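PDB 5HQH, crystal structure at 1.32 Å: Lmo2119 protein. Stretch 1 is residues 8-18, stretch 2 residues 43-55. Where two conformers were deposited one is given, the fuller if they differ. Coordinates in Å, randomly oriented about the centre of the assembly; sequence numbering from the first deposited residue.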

ATOM      1  N   SER A   8       5.360 -20.205 -15.533  1.00 38.58           N
ATOM      2  CA  SER A   8       5.417 -18.966 -14.698  1.00 36.20           C
ATOM      3  C   SER A   8       5.137 -17.728 -15.542  1.00 32.88           C
ATOM      4  O   SER A   8       5.526 -17.642 -16.709  1.00 34.92           O
ATOM      5  CB  SER A   8       6.766 -18.832 -13.977  1.00 39.11           C
ATOM      6  OG  SER A   8       7.838 -18.722 -14.892  1.00 41.56           O
ATOM      7  N   ASP A   9       4.452 -16.776 -14.924  1.00 28.16           N
ATOM      8  CA  ASP A   9       3.983 -15.575 -15.588  1.00 25.57           C
ATOM      9  C   ASP A   9       4.328 -14.377 -14.708  1.00 22.92           C
ATOM     10  O   ASP A   9       4.600 -14.540 -13.517  1.00 22.09           O
ATOM     11  CB  ASP A   9       2.458 -15.712 -15.751  1.00 25.60           C
ATOM     12  CG  ASP A   9       1.853 -14.696 -16.698  1.00 26.25           C
ATOM     13  OD1 ASP A   9       2.576 -14.101 -17.537  1.00 26.69           O
ATOM     14  OD2 ASP A   9       0.613 -14.510 -16.597  1.00 27.49           O
ATOM     15  N   SER A  10       4.366 -13.187 -15.309  0.60 21.95           N
ATOM     16  CA  SER A  10       4.677 -11.936 -14.587  0.60 21.28           C
ATOM     17  C   SER A  10       3.984 -10.740 -15.227  0.60 20.10           C
ATOM     18  O   SER A  10       3.945 -10.612 -16.458  0.60 20.81           O
ATOM     19  CB  SER A  10       6.194 -11.684 -14.525  0.60 22.59           C
ATOM     20  OG  SER A  10       6.508 -10.405 -13.954  0.60 22.73           O
ATOM     21  N   GLU A  11       3.458  -9.849 -14.381  1.00 18.20           N
ATOM     22  CA  GLU A  11       2.764  -8.647 -14.829  1.00 16.96           C
ATOM     23  C   GLU A  11       3.179  -7.473 -13.956  1.00 15.27           C
ATOM     24  O   GLU A  11       3.278  -7.603 -12.744  1.00 14.58           O
ATOM     25  CB  GLU A  11       1.250  -8.826 -14.722  1.00 16.75           C
ATOM     26  CG  GLU A  11       0.630  -9.793 -15.712  1.00 18.37           C
ATOM     27  CD  GLU A  11       0.595  -9.270 -17.133  1.00 19.41           C
ATOM     28  OE1 GLU A  11       0.743  -8.056 -17.328  1.00 19.37           O
ATOM     29  OE2 GLU A  11       0.359 -10.070 -18.056  1.00 20.98           O
ATOM     30  N   VAL A  12       3.447  -6.337 -14.592  1.00 14.53           N
ATOM     31  CA  VAL A  12       3.724  -5.082 -13.902  1.00 14.63           C
ATOM     32  C   VAL A  12       2.448  -4.263 -14.074  1.00 14.19           C
ATOM     33  O   VAL A  12       2.028  -3.986 -15.183  1.00 14.86           O
ATOM     34  CB  VAL A  12       4.952  -4.354 -14.490  1.00 16.30           C
ATOM     35  CG1 VAL A  12       5.165  -3.039 -13.769  1.00 16.89           C
ATOM     36  CG2 VAL A  12       6.191  -5.236 -14.391  1.00 17.18           C
ATOM     37  N   ILE A  13       1.827  -3.927 -12.960  1.00 13.16           N
ATOM     38  CA  ILE A  13       0.537  -3.246 -12.965  1.00 13.21           C
ATOM     39  C   ILE A  13       0.749  -1.825 -12.448  1.00 12.82           C
ATOM     40  O   ILE A  13       1.197  -1.637 -11.310  1.00 12.25           O
ATOM     41  CB  ILE A  13      -0.471  -4.026 -12.086  1.00 13.42           C
ATOM     42  CG1 ILE A  13      -0.597  -5.475 -12.607  1.00 14.57           C
ATOM     43  CG2 ILE A  13      -1.830  -3.338 -12.062  1.00 13.65           C
ATOM     44  CD1 ILE A  13      -1.475  -6.336 -11.773  1.00 15.58           C
ATOM     45  N   GLU A  14       0.397  -0.866 -13.283  1.00 13.62           N
ATOM     46  CA  GLU A  14       0.575   0.538 -12.951  1.00 14.46           C
ATOM     47  C   GLU A  14      -0.689   1.120 -12.296  1.00 12.69           C
ATOM     48  O   GLU A  14      -1.795   0.599 -12.422  1.00 12.47           O
ATOM     49  CB  GLU A  14       0.914   1.328 -14.209  1.00 17.33           C
ATOM     50  CG  GLU A  14       2.257   0.926 -14.789  1.00 20.74           C
ATOM     51  CD  GLU A  14       2.556   1.601 -16.103  1.00 25.08           C
ATOM     52  OE1 GLU A  14       2.446   2.834 -16.196  1.00 28.80           O
ATOM     53  OE2 GLU A  14       2.930   0.889 -17.049  1.00 30.34           O
ATOM     54  N   ASN A  15      -0.481   2.202 -11.563  1.00 12.57           N
ATOM     55  CA  ASN A  15      -1.567   3.000 -11.012  1.00 12.56           C
ATOM     56  C   ASN A  15      -2.459   2.261 -10.040  1.00 10.62           C
ATOM     57  O   ASN A  15      -3.668   2.413 -10.062  1.00 10.58           O
ATOM     58  CB  ASN A  15      -2.345   3.655 -12.149  1.00 15.11           C
ATOM     59  CG  ASN A  15      -1.454   4.479 -13.055  1.00 17.89           C
ATOM     60  OD1 ASN A  15      -0.658   5.291 -12.577  1.00 20.71           O
ATOM     61  ND2 ASN A  15      -1.569   4.275 -14.338  1.00 20.94           N
ATOM     62  N   VAL A  16      -1.841   1.441  -9.206  1.00  9.57           N
ATOM     63  CA  VAL A  16      -2.568   0.681  -8.199  1.00  9.11           C
ATOM     64  C   VAL A  16      -2.759   1.588  -6.961  1.00  8.83           C
ATOM     65  O   VAL A  16      -1.793   2.155  -6.456  1.00  9.18           O
ATOM     66  CB  VAL A  16      -1.778  -0.552  -7.790  1.00  9.28           C
ATOM     67  CG1 VAL A  16      -2.452  -1.242  -6.654  1.00  9.80           C
ATOM     68  CG2 VAL A  16      -1.615  -1.486  -8.953  1.00  9.80           C
ATOM     69  N   PRO A  17      -3.994   1.726  -6.470  1.00  8.73           N
ATOM     70  CA  PRO A  17      -4.202   2.597  -5.310  1.00  9.18           C
ATOM     71  C   PRO A  17      -3.571   2.058  -4.037  1.00  9.33           C
ATOM     72  O   PRO A  17      -3.401   0.833  -3.869  1.00  9.77           O
ATOM     73  CB  PRO A  17      -5.719   2.651  -5.192  1.00  9.82           C
ATOM     74  CG  PRO A  17      -6.210   1.434  -5.833  1.00 10.24           C
ATOM     75  CD  PRO A  17      -5.254   1.116  -6.938  1.00  9.45           C
ATOM     76  N   VAL A  18      -3.242   2.971  -3.135  1.00  9.89           N
ATOM     77  CA  VAL A  18      -2.714   2.626  -1.822  1.00 10.56           C
ATOM     78  C   VAL A  18      -3.691   3.067  -0.736  1.00 11.44           C
ATOM     79  O   VAL A  18      -4.025   4.255  -0.652  1.00 11.75           O
ATOM     80  CB  VAL A  18      -1.372   3.322  -1.549  1.00 11.13           C
ATOM     81  CG1 VAL A  18      -0.860   2.940  -0.160  1.00 12.35           C
ATOM     82  CG2 VAL A  18      -0.339   2.992  -2.614  1.00 11.08           C
ATOM     83  N   PRO A  43       2.031 -18.577 -10.944  1.00 17.59           N
ATOM     84  CA  PRO A  43       1.305 -19.379 -11.931  1.00 18.67           C
ATOM     85  C   PRO A  43       0.433 -18.506 -12.805  1.00 17.91           C
ATOM     86  O   PRO A  43      -0.264 -17.599 -12.305  1.00 16.40           O
ATOM     87  CB  PRO A  43       0.461 -20.316 -11.068  1.00 19.23           C
ATOM     88  CG  PRO A  43       1.267 -20.483  -9.828  1.00 19.73           C
ATOM     89  CD  PRO A  43       1.868 -19.122  -9.586  1.00 18.33           C
ATOM     90  N   ARG A  44       0.460 -18.764 -14.103  1.00 18.83           N
ATOM     91  CA  ARG A  44      -0.279 -17.952 -15.064  1.00 18.99           C
ATOM     92  C   ARG A  44      -1.740 -17.655 -14.736  1.00 18.03           C
ATOM     93  O   ARG A  44      -2.162 -16.489 -14.830  1.00 17.52           O
ATOM     94  CB  ARG A  44      -0.181 -18.577 -16.456  1.00 21.31           C
ATOM     95  CG  ARG A  44      -1.004 -17.815 -17.472  1.00 22.91           C
ATOM     96  CD  ARG A  44      -0.468 -17.942 -18.861  1.00 25.97           C
ATOM     97  NE  ARG A  44      -1.382 -17.285 -19.783  1.00 26.74           N
ATOM     98  CZ  ARG A  44      -1.366 -16.000 -20.123  1.00 26.58           C
ATOM     99  NH1 ARG A  44      -0.484 -15.141 -19.621  1.00 27.95           N
ATOM    100  NH2 ARG A  44      -2.255 -15.579 -21.004  1.00 27.20           N
ATOM    101  N   SER A  45      -2.505 -18.659 -14.333  1.00 17.57           N
ATOM    102  CA  SER A  45      -3.905 -18.455 -14.084  1.00 17.28           C
ATOM    103  C   SER A  45      -4.122 -17.471 -12.937  1.00 15.77           C
ATOM    104  O   SER A  45      -5.041 -16.653 -12.982  1.00 15.96           O
ATOM    105  CB  SER A  45      -4.618 -19.767 -13.773  1.00 18.92           C
ATOM    106  OG  SER A  45      -4.184 -20.338 -12.553  1.00 20.69           O
ATOM    107  N   ILE A  46      -3.300 -17.596 -11.896  1.00 15.11           N
ATOM    108  CA  ILE A  46      -3.402 -16.754 -10.708  1.00 13.93           C
ATOM    109  C   ILE A  46      -2.925 -15.334 -10.986  1.00 13.00           C
ATOM    110  O   ILE A  46      -3.571 -14.356 -10.547  1.00 12.21           O
ATOM    111  CB  ILE A  46      -2.638 -17.410  -9.526  1.00 14.40           C
ATOM    112  CG1 ILE A  46      -3.205 -18.830  -9.291  1.00 15.94           C
ATOM    113  CG2 ILE A  46      -2.779 -16.577  -8.264  1.00 13.55           C
ATOM    114  CD1 ILE A  46      -2.544 -19.601  -8.175  1.00 17.02           C
ATOM    115  N   VAL A  47      -1.816 -15.195 -11.718  1.00 13.05           N
ATOM    116  CA  VAL A  47      -1.336 -13.853 -12.117  1.00 12.94           C
ATOM    117  C   VAL A  47      -2.395 -13.138 -12.959  1.00 12.76           C
ATOM    118  O   VAL A  47      -2.725 -11.968 -12.740  1.00 12.62           O
ATOM    119  CB  VAL A  47       0.005 -13.918 -12.882  1.00 13.34           C
ATOM    120  CG1 VAL A  47       0.360 -12.571 -13.520  1.00 13.37           C
ATOM    121  CG2 VAL A  47       1.133 -14.361 -11.971  1.00 14.06           C
ATOM    122  N   GLN A  48      -2.935 -13.848 -13.937  1.00 13.69           N
ATOM    123  CA  GLN A  48      -3.902 -13.238 -14.812  1.00 13.77           C
ATOM    124  C   GLN A  48      -5.214 -12.857 -14.106  1.00 13.42           C
ATOM    125  O   GLN A  48      -5.789 -11.811 -14.421  1.00 13.28           O
ATOM    126  CB  GLN A  48      -4.140 -14.101 -16.050  1.00 15.25           C
ATOM    127  CG  GLN A  48      -2.911 -14.162 -16.949  1.00 15.82           C
ATOM    128  CD  GLN A  48      -2.475 -12.801 -17.465  1.00 16.79           C
ATOM    129  OE1 GLN A  48      -3.297 -11.979 -17.883  1.00 17.14           O
ATOM    130  NE2 GLN A  48      -1.187 -12.544 -17.394  1.00 17.29           N
ATOM    131  N   SER A  49      -5.681 -13.671 -13.160  0.50 13.53           N
ATOM    132  CA  SER A  49      -6.882 -13.328 -12.417  0.50 14.09           C
ATOM    133  C   SER A  49      -6.629 -12.100 -11.566  0.50 12.86           C
ATOM    134  O   SER A  49      -7.478 -11.227 -11.473  0.50 12.69           O
ATOM    135  CB  SER A  49      -7.349 -14.503 -11.549  0.50 15.02           C
ATOM    136  OG  SER A  49      -8.412 -14.119 -10.682  0.50 15.99           O
ATOM    137  N   ALA A  50      -5.435 -12.008 -10.975  1.00 12.01           N
ATOM    138  CA  ALA A  50      -5.110 -10.861 -10.119  1.00 12.15           C
ATOM    139  C   ALA A  50      -5.043  -9.595 -10.964  1.00 11.99           C
ATOM    140  O   ALA A  50      -5.482  -8.527 -10.533  1.00 12.06           O
ATOM    141  CB  ALA A  50      -3.793 -11.099  -9.406  1.00 12.49           C
ATOM    142  N   LYS A  51      -4.484  -9.697 -12.157  1.00 12.46           N
ATOM    143  CA  LYS A  51      -4.467  -8.543 -13.065  1.00 13.57           C
ATOM    144  C   LYS A  51      -5.868  -8.140 -13.501  1.00 13.68           C
ATOM    145  O   LYS A  51      -6.210  -6.952 -13.484  1.00 15.01           O
ATOM    146  CB  LYS A  51      -3.599  -8.851 -14.283  1.00 15.15           C
ATOM    147  CG  LYS A  51      -3.657  -7.783 -15.358  1.00 17.16           C
ATOM    148  CD  LYS A  51      -2.711  -8.132 -16.475  1.00 19.79           C
ATOM    149  CE  LYS A  51      -2.779  -7.138 -17.620  1.00 21.47           C
ATOM    150  NZ  LYS A  51      -1.774  -7.507 -18.657  1.00 24.84           N
ATOM    151  N   ALA A  52      -6.701  -9.119 -13.842  1.00 13.36           N
ATOM    152  CA  ALA A  52      -8.042  -8.836 -14.329  1.00 14.15           C
ATOM    153  C   ALA A  52      -8.945  -8.198 -13.271  1.00 14.56           C
ATOM    154  O   ALA A  52      -9.662  -7.245 -13.551  1.00 15.79           O
ATOM    155  CB  ALA A  52      -8.679 -10.105 -14.854  1.00 15.01           C
ATOM    156  N   GLN A  53      -8.898  -8.733 -12.054  0.50 14.13           N
ATOM    157  CA  GLN A  53      -9.774  -8.264 -10.976  0.50 14.59           C
ATOM    158  C   GLN A  53      -9.158  -7.222 -10.047  0.50 13.76           C
ATOM    159  O   GLN A  53      -9.893  -6.484  -9.383  0.50 14.67           O
ATOM    160  CB  GLN A  53     -10.268  -9.455 -10.147  0.50 15.57           C
ATOM    161  CG  GLN A  53     -11.558 -10.094 -10.687  0.50 17.65           C
ATOM    162  CD  GLN A  53     -11.393 -10.840 -11.996  0.50 18.81           C
ATOM    163  OE1 GLN A  53     -10.737 -11.884 -12.060  0.50 20.65           O
ATOM    164  NE2 GLN A  53     -12.016 -10.332 -13.041  0.50 19.88           N
ATOM    165  N   GLN A  54      -7.824  -7.166  -9.999  1.00 12.89           N
ATOM    166  CA  GLN A  54      -7.081  -6.257  -9.116  1.00 13.18           C
ATOM    167  C   GLN A  54      -7.674  -6.239  -7.714  1.00 13.08           C
ATOM    168  O   GLN A  54      -7.907  -5.192  -7.109  1.00 13.75           O
ATOM    169  CB  GLN A  54      -6.952  -4.855  -9.715  1.00 14.82           C
ATOM    170  CG  GLN A  54      -5.727  -4.131  -9.209  1.00 16.70           C
ATOM    171  CD  GLN A  54      -5.621  -2.743  -9.711  1.00 19.23           C
ATOM    172  OE1 GLN A  54      -5.793  -1.793  -8.928  1.00 21.17           O
ATOM    173  NE2 GLN A  54      -5.362  -2.590 -11.022  1.00 18.77           N
ATOM    174  N   ASP A  55      -7.933  -7.421  -7.220  1.00 12.90           N
ATOM    175  CA  ASP A  55      -8.593  -7.581  -5.927  1.00 13.82           C
ATOM    176  C   ASP A  55      -7.630  -7.677  -4.743  1.00 14.68           C
ATOM    177  O   ASP A  55      -8.063  -7.841  -3.586  1.00 18.95           O
ATOM    178  CB  ASP A  55      -9.646  -8.708  -5.951  1.00 14.94           C
ATOM    179  CG  ASP A  55      -9.108 -10.045  -6.377  1.00 15.57           C
ATOM    180  OD1 ASP A  55      -8.016 -10.159  -6.973  1.00 14.15           O
ATOM    181  OD2 ASP A  55      -9.827 -11.028  -6.173  1.00 18.89           O
TER
HETATM  182  O   HOH W   1       2.634 -20.560 -14.991  1.00 27.58           O
HETATM  183  O   HOH W   2      -2.414 -10.106 -19.873  0.60 20.74           O
HETATM  184  O   HOH W   3      -4.360  -0.226 -12.493  0.60 21.14           O
HETATM  185  O   HOH W   4      -6.106   0.917 -10.412  0.60 17.33           O

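The strand that begins at Asp9 runs alongside helix 44-53 in nearly the same direction, their axes 19° apart and 7.8 Å at closest approach. Alternation along the strand directs Asp9, Glu11 and Ile13 toward the helix, whereas Ser8, Ser10 and Glu14 point away. Ser8 nevertheless contributes through its backbone: water 1 accepts hydrogen bonds from Ser8 N (2.8 Å) and Arg44 N (3.0 Å), joining the residue ahead of Asp9 to the first turn of the helix.

Asp9, with chi1 in the t rotamer, places OD2 where two donors converge. Gln48 NE2 donates to Asp9 OD2 at 2.8 Å in an almost straight hydrogen bond, and Arg44 NH1 approaches the same oxygen at 3.3 Å, a salt bridge whose hydrogen bond is weak. Glu11, folded back by m rotamers at chi1 and chi2, uses both carboxylate oxygens: OE2 accepts from Gln48 NE2 at 3.0 Å, and OE1 forms a salt bridge with Lys51 NZ at 2.9 Å. The amide nitrogen of Gln48 thus serves two acidic residues at once, while the fully extended Lys51 brings its ammonium to the second. Water 2 closes this polar cluster, donating to Gln48 OE1 (2.9 Å) and accepting from Lys51 NZ (2.9 Å). Beneath these charges the contact is apolar, with Glu11 CG 3.5 Å from CG1 of the buried Val47.

Ile13, also buried, continues the apolar layer: its CD1 packs against the start of Lys51, 3.9 Å from Lys51 CA, and its CG2 lies 3.8 Å from Gln54 NE2. The amide of Gln54 is tied to the corner by water: water 3 links Glu14 O to Gln54 NE2, and water 4 links Asn15 O to Gln54 OE1. Past the corner, Pro17 CD lies 3.6 Å from Gln54 OE1.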